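Local coordinates for protein putative fructose-bisphosphate aldolase (Coccidioides immitis, PDB 3PM6) that belongs to the class II fructose-bisphosphate aldolase family, folds as a TIM barrel and binds a zinc ion, at residues Phe124-Asn129 / Ser177-Ala182; Ala146-Pro151 / Gly223-Gly228; Ala42-Ala47 / Ala75-Ala80; Asn36-Leu41 / Arg273-Val278. All blocks are in the same frame, centred on the assembly; numbering follows the deposited sequence.

Contact 1 of 4, residues Phe124-Asn129 / Ser177-Ala182; sequences FSKEEN and SEEFVA
K126 and N129, set on the first turn of helix 126-141, meet E179 and F180 of the neighbouring helix 174-181. The CA atoms of N129 and F180 are 9.2 Å apart, so the gap is bridged by side chains. S125 comes first as the N-cap, its OG accepting a weak bond from the amide of E128. K126 follows: CG lies anti to the backbone N (chi1 -176°), and the chain then bends at its last two torsions to bring the ammonium group to E179. K126 NZ forms a salt bridge to E179 OE2 at 2.8 Å, arriving from above the carboxylate, 48° out of its plane. Three residues on, N129 OD1 sits at the edge of the F180 ring, 3.2 Å from both CE1 and CZ, with the amide and ring planes 65° apart. The amide is held in this turn by N129 ND2, which donates to the carbonyl of E150. F180 also packs on L130 of helix 126-141 and on L188 of strand 187-188. The chemistry is split: a partly exposed charge pair, and a buried amide whose oxygen, hydrogen-bonded elsewhere as well, lies by the ring edge, where the C-H dipoles would probably suit it.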
loop_
_atom_site.group_PDB
_atom_site.type_symbol
_atom_site.label_atom_id
_atom_site.label_comp_id
_atom_site.label_asym_id
_atom_site.label_seq_id
_atom_site.Cartn_x
_atom_site.Cartn_y
_atom_site.Cartn_z
ATOM N N PHE A 124 27.095 3.491 15.305
ATOM C CA PHE A 124 28.298 2.798 15.752
ATOM C C PHE A 124 29.467 3.771 15.737
ATOM O O PHE A 124 29.344 4.885 15.202
ATOM C CB PHE A 124 28.565 1.551 14.861
ATOM C CG PHE A 124 27.444 0.541 14.888
ATOM C CD1 PHE A 124 27.215 -0.241 16.023
ATOM C CD2 PHE A 124 26.578 0.413 13.794
ATOM C CE1 PHE A 124 26.146 -1.156 16.070
ATOM C CE2 PHE A 124 25.499 -0.495 13.813
ATOM C CZ PHE A 124 25.274 -1.285 14.949
ATOM N N SER A 125 30.595 3.365 16.333
ATOM C CA SER A 125 31.836 4.160 16.284
ATOM C C SER A 125 32.186 4.334 14.827
ATOM O O SER A 125 31.760 3.516 13.965
ATOM C CB SER A 125 32.988 3.449 17.025
ATOM O OG SER A 125 33.350 2.223 16.403
ATOM N N LYS A 126 32.935 5.393 14.545
ATOM C CA LYS A 126 33.361 5.697 13.186
ATOM C C LYS A 126 33.952 4.492 12.442
ATOM O O LYS A 126 33.597 4.200 11.297
ATOM C CB LYS A 126 34.372 6.857 13.207
ATOM C CG LYS A 126 34.776 7.287 11.833
ATOM C CD LYS A 126 35.995 8.204 11.840
ATOM C CE LYS A 126 37.274 7.456 11.465
ATOM N NZ LYS A 126 37.010 6.467 10.349
ATOM N N GLU A 127 34.891 3.812 13.092
ATOM C CA GLU A 127 35.630 2.697 12.473
ATOM C C GLU A 127 34.703 1.487 12.201
ATOM O O GLU A 127 34.795 0.836 11.180
ATOM C CB GLU A 127 36.838 2.338 13.361
ATOM C CG GLU A 127 37.896 3.485 13.553
ATOM C CD GLU A 127 37.611 4.511 14.710
ATOM O OE1 GLU A 127 36.649 4.386 15.537
ATOM O OE2 GLU A 127 38.392 5.484 14.783
ATOM N N GLU A 128 33.779 1.219 13.110
ATOM C CA GLU A 128 32.770 0.191 12.895
ATOM C C GLU A 128 31.783 0.577 11.777
ATOM O O GLU A 128 31.430 -0.254 10.929
ATOM C CB GLU A 128 32.038 -0.095 14.219
ATOM C CG GLU A 128 31.005 -1.226 14.160
ATOM C CD GLU A 128 31.639 -2.615 14.101
ATOM O OE1 GLU A 128 32.859 -2.765 13.830
ATOM O OE2 GLU A 128 30.897 -3.571 14.335
ATOM N N ASN A 129 31.345 1.828 11.778
ATOM C CA ASN A 129 30.509 2.385 10.707
ATOM C C ASN A 129 31.209 2.131 9.351
ATOM O O ASN A 129 30.599 1.589 8.424
ATOM C CB ASN A 129 30.289 3.882 11.023
ATOM C CG ASN A 129 29.415 4.634 10.009
ATOM O OD1 ASN A 129 29.093 4.147 8.910
ATOM N ND2 ASN A 129 29.062 5.895 10.383
ATOM N N SER A 177 34.656 11.906 5.137
ATOM C CA SER A 177 33.961 11.765 3.842
ATOM C C SER A 177 34.773 10.967 2.832
ATOM O O SER A 177 34.263 10.005 2.235
ATOM C CB SER A 177 33.619 13.128 3.260
ATOM O OG SER A 177 32.723 13.828 4.097
ATOM N N GLU A 178 36.032 11.376 2.648
ATOM C CA GLU A 178 37.026 10.641 1.843
ATOM C C GLU A 178 37.147 9.186 2.267
ATOM O O GLU A 178 37.108 8.307 1.413
ATOM C CB GLU A 178 38.412 11.317 1.941
ATOM C CG GLU A 178 38.623 12.499 0.979
ATOM C CD GLU A 178 39.725 13.458 1.438
ATOM O OE1 GLU A 178 40.654 12.990 2.153
ATOM O OE2 GLU A 178 39.655 14.678 1.100
ATOM N N GLU A 179 37.290 8.930 3.571
ATOM C CA GLU A 179 37.300 7.542 4.071
ATOM C C GLU A 179 36.060 6.781 3.582
ATOM O O GLU A 179 36.173 5.636 3.154
ATOM C CB GLU A 179 37.434 7.430 5.621
ATOM C CG GLU A 179 38.531 8.351 6.275
ATOM C CD GLU A 179 38.661 8.222 7.834
ATOM O OE1 GLU A 179 38.636 9.253 8.595
ATOM O OE2 GLU A 179 38.834 7.065 8.278
ATOM N N PHE A 180 34.885 7.411 3.620
ATOM C CA PHE A 180 33.655 6.713 3.209
ATOM C C PHE A 180 33.546 6.490 1.692
ATOM O O PHE A 180 33.017 5.456 1.249
ATOM C CB PHE A 180 32.401 7.350 3.797
ATOM C CG PHE A 180 32.077 6.852 5.166
ATOM C CD1 PHE A 180 31.199 5.798 5.333
ATOM C CD2 PHE A 180 32.664 7.424 6.292
ATOM C CE1 PHE A 180 30.922 5.323 6.586
ATOM C CE2 PHE A 180 32.382 6.950 7.553
ATOM C CZ PHE A 180 31.510 5.909 7.708
ATOM N N VAL A 181 34.065 7.430 0.907
ATOM C CA VAL A 181 34.107 7.273 -0.567
ATOM C C VAL A 181 34.833 5.963 -0.990
ATOM O O VAL A 181 34.435 5.311 -1.953
ATOM C CB VAL A 181 34.766 8.516 -1.248
ATOM C CG1 VAL A 181 35.246 8.212 -2.670
ATOM C CG2 VAL A 181 33.814 9.709 -1.271
ATOM N N ALA A 182 35.897 5.601 -0.273
ATOM C CA ALA A 182 36.648 4.348 -0.541
ATOM C C ALA A 182 35.833 3.081 -0.266
ATOM O O ALA A 182 36.212 1.995 -0.715
ATOM C CB ALA A 182 37.976 4.311 0.250
#

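Contact 2 of 4, residues Ala146-Pro151 / Gly223-Gly228; sequences ATEAEP and GLVLHG. With ZN (zinc ion), chain S.
In the zinc site of the TIM barrel, E148, two strands along the wall, backs up the metal ligand H227, both side chains pointing inward. H227 binds the zinc ion through ND1 at 2.1 Å, while the far side of its imidazole donates from NE2 to E148 OE2 at 2.8 Å. This bond is nearly straight (168°); the oxygen lies in the plane of the ring and is met nearly along its C-O axis. The carboxylate stands almost upright to the ring, with the planes 80° apart. Held at both nitrogens, the ring has little freedom to turn, consistent with E148 orienting this zinc ligand from the second shell. The glutamate chain is extended throughout (chi1 172°), which carries the carboxylate inward. V225 comes from the opposite direction, its CG1 3.4 Å from E148 OE2, and gives the acid group an apolar wall. The other carboxylate oxygen, OE1, is paired with K247. H91 and H196 complete the protein ligands of the zinc ion. Strand 187-188 stands between strands 146-149 and 223-226, K247 comes from strand 245-250, beside 223-226, and M118 of strand 116-119 packs on both E148 and H227.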
loop_
_atom_site.group_PDB
_atom_site.type_symbol
_atom_site.label_atom_id
_atom_site.label_comp_id
_atom_site.label_asym_id
_atom_site.label_seq_id
_atom_site.Cartn_x
_atom_site.Cartn_y
_atom_site.Cartn_z
ATOM N N ALA A 146 22.196 0.550 -5.426
ATOM C CA ALA A 146 22.985 1.711 -5.067
ATOM C C ALA A 146 22.882 2.002 -3.548
ATOM O O ALA A 146 21.958 1.528 -2.881
ATOM C CB ALA A 146 22.503 2.906 -5.862
ATOM N N THR A 147 23.824 2.756 -2.993
ATOM C CA THR A 147 23.901 2.897 -1.528
ATOM C C THR A 147 24.245 4.299 -1.074
ATOM O O THR A 147 24.907 5.044 -1.779
ATOM C CB THR A 147 24.920 1.942 -0.859
ATOM O OG1 THR A 147 26.213 2.209 -1.357
ATOM C CG2 THR A 147 24.596 0.492 -1.093
ATOM N N GLU A 148 23.781 4.631 0.112
ATOM C CA GLU A 148 24.024 5.931 0.737
ATOM C C GLU A 148 24.553 5.573 2.095
ATOM O O GLU A 148 24.088 4.607 2.680
ATOM C CB GLU A 148 22.707 6.693 0.866
ATOM C CG GLU A 148 22.749 7.991 1.667
ATOM C CD GLU A 148 21.377 8.661 1.745
ATOM O OE1 GLU A 148 20.633 8.658 0.728
ATOM O OE2 GLU A 148 21.031 9.180 2.830
ATOM N N ALA A 149 25.503 6.354 2.596
ATOM C CA ALA A 149 26.046 6.171 3.917
ATOM C C ALA A 149 26.178 7.507 4.616
ATOM O O ALA A 149 26.083 8.564 3.980
ATOM C CB ALA A 149 27.392 5.464 3.841
ATOM N N GLU A 150 26.332 7.445 5.933
ATOM C CA GLU A 150 26.425 8.652 6.769
ATOM C C GLU A 150 27.788 8.788 7.446
ATOM O O GLU A 150 28.059 8.153 8.487
ATOM C CB GLU A 150 25.337 8.636 7.835
ATOM C CG GLU A 150 25.271 9.897 8.687
ATOM C CD GLU A 150 24.004 9.916 9.558
ATOM O OE1 GLU A 150 22.910 9.631 9.047
ATOM O OE2 GLU A 150 24.103 10.246 10.741
ATOM N N PRO A 151 28.647 9.656 6.903
ATOM C CA PRO A 151 29.999 9.807 7.470
ATOM C C PRO A 151 29.950 10.746 8.655
ATOM O O PRO A 151 30.605 11.795 8.651
ATOM C CB PRO A 151 30.782 10.447 6.326
ATOM C CG PRO A 151 29.768 11.176 5.526
ATOM C CD PRO A 151 28.411 10.578 5.786
ATOM N N GLY A 223 27.299 11.759 -4.667
ATOM C CA GLY A 223 26.162 12.682 -4.502
ATOM C C GLY A 223 25.960 13.027 -3.024
ATOM O O GLY A 223 26.352 12.267 -2.148
ATOM N N LEU A 224 25.407 14.194 -2.735
ATOM C CA LEU A 224 25.267 14.623 -1.341
ATOM C C LEU A 224 23.802 14.665 -1.001
ATOM O O LEU A 224 23.011 15.129 -1.815
ATOM C CB LEU A 224 25.915 15.985 -1.123
ATOM C CG LEU A 224 27.436 16.032 -1.310
ATOM C CD1 LEU A 224 27.974 17.462 -1.087
ATOM C CD2 LEU A 224 28.147 15.055 -0.354
ATOM N N VAL A 225 23.466 14.183 0.192
ATOM C CA VAL A 225 22.093 13.916 0.600
ATOM C C VAL A 225 21.803 14.697 1.858
ATOM O O VAL A 225 22.519 14.568 2.869
ATOM C CB VAL A 225 21.842 12.381 0.821
ATOM C CG1 VAL A 225 20.370 12.090 1.102
ATOM C CG2 VAL A 225 22.265 11.611 -0.437
ATOM N N LEU A 226 20.729 15.490 1.785
ATOM C CA LEU A 226 20.291 16.343 2.869
ATOM C C LEU A 226 19.244 15.624 3.722
ATOM O O LEU A 226 18.177 15.236 3.235
ATOM C CB LEU A 226 19.712 17.654 2.317
ATOM C CG LEU A 226 19.229 18.711 3.346
ATOM C CD1 LEU A 226 20.298 19.077 4.358
ATOM C CD2 LEU A 226 18.746 19.980 2.656
ATOM N N HIS A 227 19.561 15.492 4.997
ATOM C CA HIS A 227 18.650 14.948 6.024
ATOM C C HIS A 227 18.251 16.042 7.004
ATOM O O HIS A 227 18.986 17.047 7.134
ATOM C CB HIS A 227 19.384 13.856 6.825
ATOM C CG HIS A 227 19.536 12.573 6.079
ATOM N ND1 HIS A 227 18.779 11.466 6.362
ATOM C CD2 HIS A 227 20.340 12.230 5.040
ATOM C CE1 HIS A 227 19.098 10.490 5.524
ATOM N NE2 HIS A 227 20.048 10.924 4.720
ATOM N N GLY A 228 17.129 15.823 7.704
ATOM C CA GLY A 228 16.589 16.763 8.658
ATOM C C GLY A 228 16.062 18.081 8.079
ATOM O O GLY A 228 16.081 19.135 8.740
HETATM ZN ZN ZN S . 17.157 11.173 7.668
#

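Contact 3 of 4, residues Ala42-Ala47 / Ala75-Ala80; sequences AIIRAA and ASACRA
Apolar packing carries the contact between I44 and A77, which join helices 37-49 and 69-80: helix 37-49 follows the first strand of the barrel, and helix 69-80 is the second of two helices between the second and third strands. Both side chains leave the backbone toward the opposite helix, and the CA atoms of this pair are 7.3 Å apart. The end of the isoleucine does most of the touching: I44 CD1 lies 4.0 Å from A77 CB, and CG1 of the same side chain is equally near to that methyl. Two similar bends, chi1 at -53° and chi2 at -54°, lay CG1 and CD1 over the alanine methyl.

A second group of contacts is made with the backbone. I44 CD1 also reaches the main chain beside the alanine, 3.9 Å from A77 O and 4.5 Å from the amide nitrogen of C78. These are van der Waals approaches, and no hydrogen bond crosses between the segments; the backbone bonds found here stay within each helix, such as A46 N to A42 O and R79 N to A75 O.

The surroundings continue the same theme. I56 and I85, from the second and third strands of the barrel, touch both I44 and C78, whose CB points away from helix 37-49. L69 of the second subunit packs on A77.

The close approach is consistent with the small size of A77, and with no polar group of the two side chains to be matched, the fit rests on shape and on partial burial of hydrocarbon.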
loop_
_atom_site.group_PDB
_atom_site.type_symbol
_atom_site.label_atom_id
_atom_site.label_comp_id
_atom_site.label_asym_id
_atom_site.label_seq_id
_atom_site.Cartn_x
_atom_site.Cartn_y
_atom_site.Cartn_z
ATOM N N ALA A 42 0.289 10.011 -3.234
ATOM C CA ALA A 42 0.613 11.447 -3.162
ATOM C C ALA A 42 1.892 11.783 -3.912
ATOM O O ALA A 42 1.941 12.785 -4.651
ATOM C CB ALA A 42 0.673 11.937 -1.691
ATOM N N ILE A 43 2.923 10.950 -3.758
ATOM C CA ILE A 43 4.193 11.191 -4.460
ATOM C C ILE A 43 4.112 11.020 -5.983
ATOM O O ILE A 43 4.599 11.876 -6.717
ATOM C CB ILE A 43 5.352 10.279 -3.967
ATOM C CG1 ILE A 43 5.719 10.593 -2.510
ATOM C CG2 ILE A 43 6.578 10.447 -4.870
ATOM C CD1 ILE A 43 6.412 9.389 -1.812
ATOM N N ILE A 44 3.550 9.905 -6.444
ATOM C CA ILE A 44 3.374 9.662 -7.884
ATOM C C ILE A 44 2.566 10.805 -8.511
ATOM O O ILE A 44 2.920 11.274 -9.561
ATOM C CB ILE A 44 2.598 8.339 -8.191
ATOM C CG1 ILE A 44 3.219 7.112 -7.484
ATOM C CG2 ILE A 44 2.509 8.122 -9.709
ATOM C CD1 ILE A 44 4.670 6.910 -7.743
ATOM N N ARG A 45 1.484 11.229 -7.857
ATOM C CA ARG A 45 0.607 12.249 -8.439
ATOM C C ARG A 45 1.310 13.604 -8.483
ATOM O O ARG A 45 1.273 14.310 -9.506
ATOM C CB ARG A 45 -0.674 12.385 -7.626
ATOM C CG ARG A 45 -1.742 11.427 -7.983
ATOM C CD ARG A 45 -2.812 11.501 -6.905
ATOM N NE ARG A 45 -3.616 10.288 -6.910
ATOM C CZ ARG A 45 -4.793 10.160 -6.311
ATOM N NH1 ARG A 45 -5.349 11.171 -5.646
ATOM N NH2 ARG A 45 -5.433 9.008 -6.401
ATOM N N ALA A 46 1.950 13.955 -7.368
ATOM C CA ALA A 46 2.685 15.209 -7.269
ATOM C C ALA A 46 3.762 15.248 -8.325
ATOM O O ALA A 46 3.859 16.212 -9.055
ATOM C CB ALA A 46 3.294 15.382 -5.872
ATOM N N ALA A 47 4.529 14.170 -8.439
ATOM C CA ALA A 47 5.619 14.072 -9.396
ATOM C C ALA A 47 5.122 14.147 -10.848
ATOM O O ALA A 47 5.755 14.780 -11.701
ATOM C CB ALA A 47 6.415 12.761 -9.178
ATOM N N ALA A 75 7.318 -0.260 -5.386
ATOM C CA ALA A 75 8.241 -0.530 -6.513
ATOM C C ALA A 75 7.446 -0.519 -7.813
ATOM O O ALA A 75 7.893 0.015 -8.848
ATOM C CB ALA A 75 8.957 -1.868 -6.354
ATOM N N SER A 76 6.251 -1.087 -7.732
ATOM C CA SER A 76 5.373 -1.163 -8.875
ATOM C C SER A 76 4.868 0.229 -9.280
ATOM O O SER A 76 4.968 0.599 -10.446
ATOM C CB SER A 76 4.219 -2.132 -8.573
ATOM O OG SER A 76 3.268 -2.036 -9.593
ATOM N N ALA A 77 4.364 1.010 -8.323
ATOM C CA ALA A 77 3.999 2.398 -8.598
ATOM C C ALA A 77 5.141 3.167 -9.300
ATOM O O ALA A 77 4.874 3.958 -10.212
ATOM C CB ALA A 77 3.574 3.117 -7.315
ATOM N N CYS A 78 6.388 2.933 -8.866
ATOM C CA CYS A 78 7.570 3.577 -9.457
ATOM C C CYS A 78 7.693 3.294 -10.946
ATOM O O CYS A 78 7.866 4.227 -11.738
ATOM C CB CYS A 78 8.883 3.123 -8.762
ATOM S SG CYS A 78 9.164 3.839 -7.176
ATOM N N ARG A 79 7.646 2.004 -11.294
ATOM C CA ARG A 79 7.740 1.514 -12.668
ATOM C C ARG A 79 6.682 2.104 -13.580
ATOM O O ARG A 79 6.994 2.465 -14.700
ATOM C CB ARG A 79 7.634 -0.019 -12.742
ATOM C CG ARG A 79 8.746 -0.801 -12.015
ATOM C CD ARG A 79 10.152 -0.474 -12.522
ATOM N NE ARG A 79 11.183 -0.740 -11.511
ATOM C CZ ARG A 79 12.126 -1.682 -11.596
ATOM N NH1 ARG A 79 12.185 -2.496 -12.653
ATOM N NH2 ARG A 79 13.023 -1.811 -10.614
ATOM N N ALA A 80 5.447 2.201 -13.085
ATOM C CA ALA A 80 4.301 2.630 -13.880
ATOM C C ALA A 80 4.197 4.148 -14.059
ATOM O O ALA A 80 3.372 4.628 -14.847
ATOM C CB ALA A 80 3.011 2.088 -13.264
#

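Contact 4 of 4, residues Asn36-Leu41 / Arg273-Val278; sequences NLEGIL and RLHEEV
E38 and H275 mark the nearest approach of the two backbones, with their CA atoms 6.8 Å apart, where the start of helix 37-49 passes the long helix 271-292. N36 caps the first of these helices: its OD1 accepts from G39 N at 2.9 Å, closing the opening turn, while the segment 273-278 is regular helix throughout, with bonds such as V278 N to L274 O.

Between the side chains the main link is a hydrogen bond from H275 ND1 to E38 OE2 at 2.6 Å. It is short but bent, with an angle of 132° at the hydrogen. The oxygen lies at the edge of the imidazole, close to its plane, whereas the nitrogen meets the carboxylate from above, 43° out of that plane. A bend at chi2 of E38 (97°) turns the acid group toward the histidine. E38 CG, set anti to the carbonyl carbon by the first torsion, meets V278 CG2 at 3.6 Å, so the glutamate is packed along its stem as well as bonded at its end.

The other imidazole nitrogen, H275 NE2, accepts from the amide N36 ND2 of the second subunit, and N36 makes the same bond in return to H275 of that subunit. Y65 of the second subunit also packs on E38.

With ND1 donating to a carboxylate and NE2 accepting from an amide, the pattern would fit a neutral ring. The position of E38 near the beginning of its helix would probably favour a negative charge on E38, and a buried polar chain thus runs from E38 through H275 into the dimer interface.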
loop_
_atom_site.group_PDB
_atom_site.type_symbol
_atom_site.label_atom_id
_atom_site.label_comp_id
_atom_site.label_asym_id
_atom_site.label_seq_id
_atom_site.Cartn_x
_atom_site.Cartn_y
_atom_site.Cartn_z
ATOM N N ASN A 36 2.687 4.460 3.903
ATOM C CA ASN A 36 1.413 3.984 3.454
ATOM C C ASN A 36 1.149 4.284 1.974
ATOM O O ASN A 36 1.850 5.086 1.313
ATOM C CB ASN A 36 0.293 4.550 4.351
ATOM C CG ASN A 36 0.383 6.059 4.520
ATOM O OD1 ASN A 36 0.514 6.806 3.544
ATOM N ND2 ASN A 36 0.337 6.509 5.765
ATOM N N LEU A 37 0.157 3.586 1.453
ATOM C CA LEU A 37 -0.260 3.742 0.067
ATOM C C LEU A 37 -0.728 5.165 -0.234
ATOM O O LEU A 37 -0.484 5.650 -1.316
ATOM C CB LEU A 37 -1.377 2.732 -0.265
ATOM C CG LEU A 37 -2.178 2.773 -1.570
ATOM C CD1 LEU A 37 -1.310 2.883 -2.785
ATOM C CD2 LEU A 37 -2.985 1.501 -1.670
ATOM N N GLU A 38 -1.383 5.836 0.711
ATOM C CA GLU A 38 -1.745 7.222 0.484
ATOM C C GLU A 38 -0.504 8.076 0.160
ATOM O O GLU A 38 -0.549 8.946 -0.701
ATOM C CB GLU A 38 -2.504 7.820 1.678
ATOM C CG GLU A 38 -3.848 7.167 1.953
ATOM C CD GLU A 38 -3.790 6.089 3.038
ATOM O OE1 GLU A 38 -2.800 5.327 3.085
ATOM O OE2 GLU A 38 -4.749 5.996 3.830
ATOM N N GLY A 39 0.587 7.841 0.879
ATOM C CA GLY A 39 1.808 8.604 0.658
ATOM C C GLY A 39 2.447 8.257 -0.673
ATOM O O GLY A 39 2.971 9.139 -1.352
ATOM N N ILE A 40 2.399 6.971 -1.043
ATOM C CA ILE A 40 2.898 6.500 -2.345
ATOM C C ILE A 40 2.108 7.226 -3.459
ATOM O O ILE A 40 2.692 7.775 -4.387
ATOM C CB ILE A 40 2.809 4.939 -2.455
ATOM C CG1 ILE A 40 3.807 4.254 -1.498
ATOM C CG2 ILE A 40 2.963 4.450 -3.905
ATOM C CD1 ILE A 40 3.441 2.814 -1.135
ATOM N N LEU A 41 0.789 7.272 -3.328
ATOM C CA LEU A 41 -0.053 7.893 -4.360
ATOM C C LEU A 41 0.197 9.384 -4.406
ATOM O O LEU A 41 0.308 9.951 -5.500
ATOM C CB LEU A 41 -1.543 7.623 -4.115
ATOM C CG LEU A 41 -1.928 6.198 -4.494
ATOM C CD1 LEU A 41 -3.402 5.920 -4.204
ATOM C CD2 LEU A 41 -1.609 5.949 -5.975
ATOM N N ARG A 273 -13.503 9.023 1.339
ATOM C CA ARG A 273 -13.161 10.453 1.292
ATOM C C ARG A 273 -12.004 10.774 2.231
ATOM O O ARG A 273 -11.192 11.662 1.967
ATOM C CB ARG A 273 -14.381 11.321 1.643
ATOM C CG ARG A 273 -14.174 12.805 1.372
ATOM C CD ARG A 273 -14.498 13.155 -0.069
ATOM N NE ARG A 273 -13.939 14.442 -0.470
ATOM C CZ ARG A 273 -13.012 14.604 -1.412
ATOM N NH1 ARG A 273 -12.530 13.560 -2.066
ATOM N NH2 ARG A 273 -12.578 15.823 -1.721
ATOM N N LEU A 274 -11.948 10.055 3.347
ATOM C CA LEU A 274 -10.805 10.141 4.252
ATOM C C LEU A 274 -9.501 9.864 3.494
ATOM O O LEU A 274 -8.559 10.648 3.575
ATOM C CB LEU A 274 -10.992 9.149 5.380
ATOM C CG LEU A 274 -10.601 9.545 6.786
ATOM C CD1 LEU A 274 -11.176 10.907 7.145
ATOM C CD2 LEU A 274 -11.108 8.468 7.746
ATOM N N HIS A 275 -9.476 8.784 2.704
ATOM C CA HIS A 275 -8.270 8.393 1.972
ATOM C C HIS A 275 -7.929 9.429 0.921
ATOM O O HIS A 275 -6.762 9.720 0.703
ATOM C CB HIS A 275 -8.431 7.022 1.315
ATOM C CG HIS A 275 -8.361 5.888 2.286
ATOM N ND1 HIS A 275 -7.284 5.694 3.121
ATOM C CD2 HIS A 275 -9.225 4.885 2.551
ATOM C CE1 HIS A 275 -7.495 4.625 3.873
ATOM N NE2 HIS A 275 -8.672 4.125 3.557
ATOM N N GLU A 276 -8.964 9.959 0.271
ATOM C CA GLU A 276 -8.801 10.988 -0.742
ATOM C C GLU A 276 -8.197 12.251 -0.167
ATOM O O GLU A 276 -7.263 12.819 -0.755
ATOM C CB GLU A 276 -10.138 11.286 -1.442
ATOM C CG GLU A 276 -10.603 10.148 -2.400
ATOM C CD GLU A 276 -12.066 10.300 -2.896
ATOM O OE1 GLU A 276 -12.693 11.383 -2.721
ATOM O OE2 GLU A 276 -12.583 9.322 -3.463
ATOM N N GLU A 277 -8.713 12.673 0.986
ATOM C CA GLU A 277 -8.277 13.933 1.598
ATOM C C GLU A 277 -6.822 13.897 2.119
ATOM O O GLU A 277 -6.054 14.841 1.860
ATOM C CB GLU A 277 -9.294 14.429 2.655
ATOM C CG GLU A 277 -10.634 14.872 2.013
ATOM C CD GLU A 277 -11.519 15.722 2.937
ATOM O OE1 GLU A 277 -10.997 16.264 3.930
ATOM O OE2 GLU A 277 -12.734 15.845 2.676
ATOM N N VAL A 278 -6.420 12.797 2.776
ATOM C CA VAL A 278 -5.033 12.669 3.207
ATOM C C VAL A 278 -4.067 12.646 2.025
ATOM O O VAL A 278 -2.981 13.215 2.099
ATOM C CB VAL A 278 -4.768 11.472 4.174
ATOM C CG1 VAL A 278 -5.509 11.693 5.502
ATOM C CG2 VAL A 278 -5.144 10.122 3.554
#

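Overall arrangement
Contact 2 occupies the core, joining, inside the barrel, two next-but-one strands and the loop that follows one of them, whereas the other three join helices of the outer layer. Contacts 1 and 2 touch: F180 packs on P151 and on A149, tying the helix layer to the end of a strand. Contacts 3 and 4 share helix 37-49 and meet where I40 packs on A77, with centres 13 Å apart; both border the second subunit, while contact 1 lies on the opposite side of the chain's centre. The chemistry follows place: a partly exposed salt bridge in contact 1, buried histidine-carboxylate bonds in contacts 2 and 4, the former beside metal, and hydrocarbon packing in contact 3.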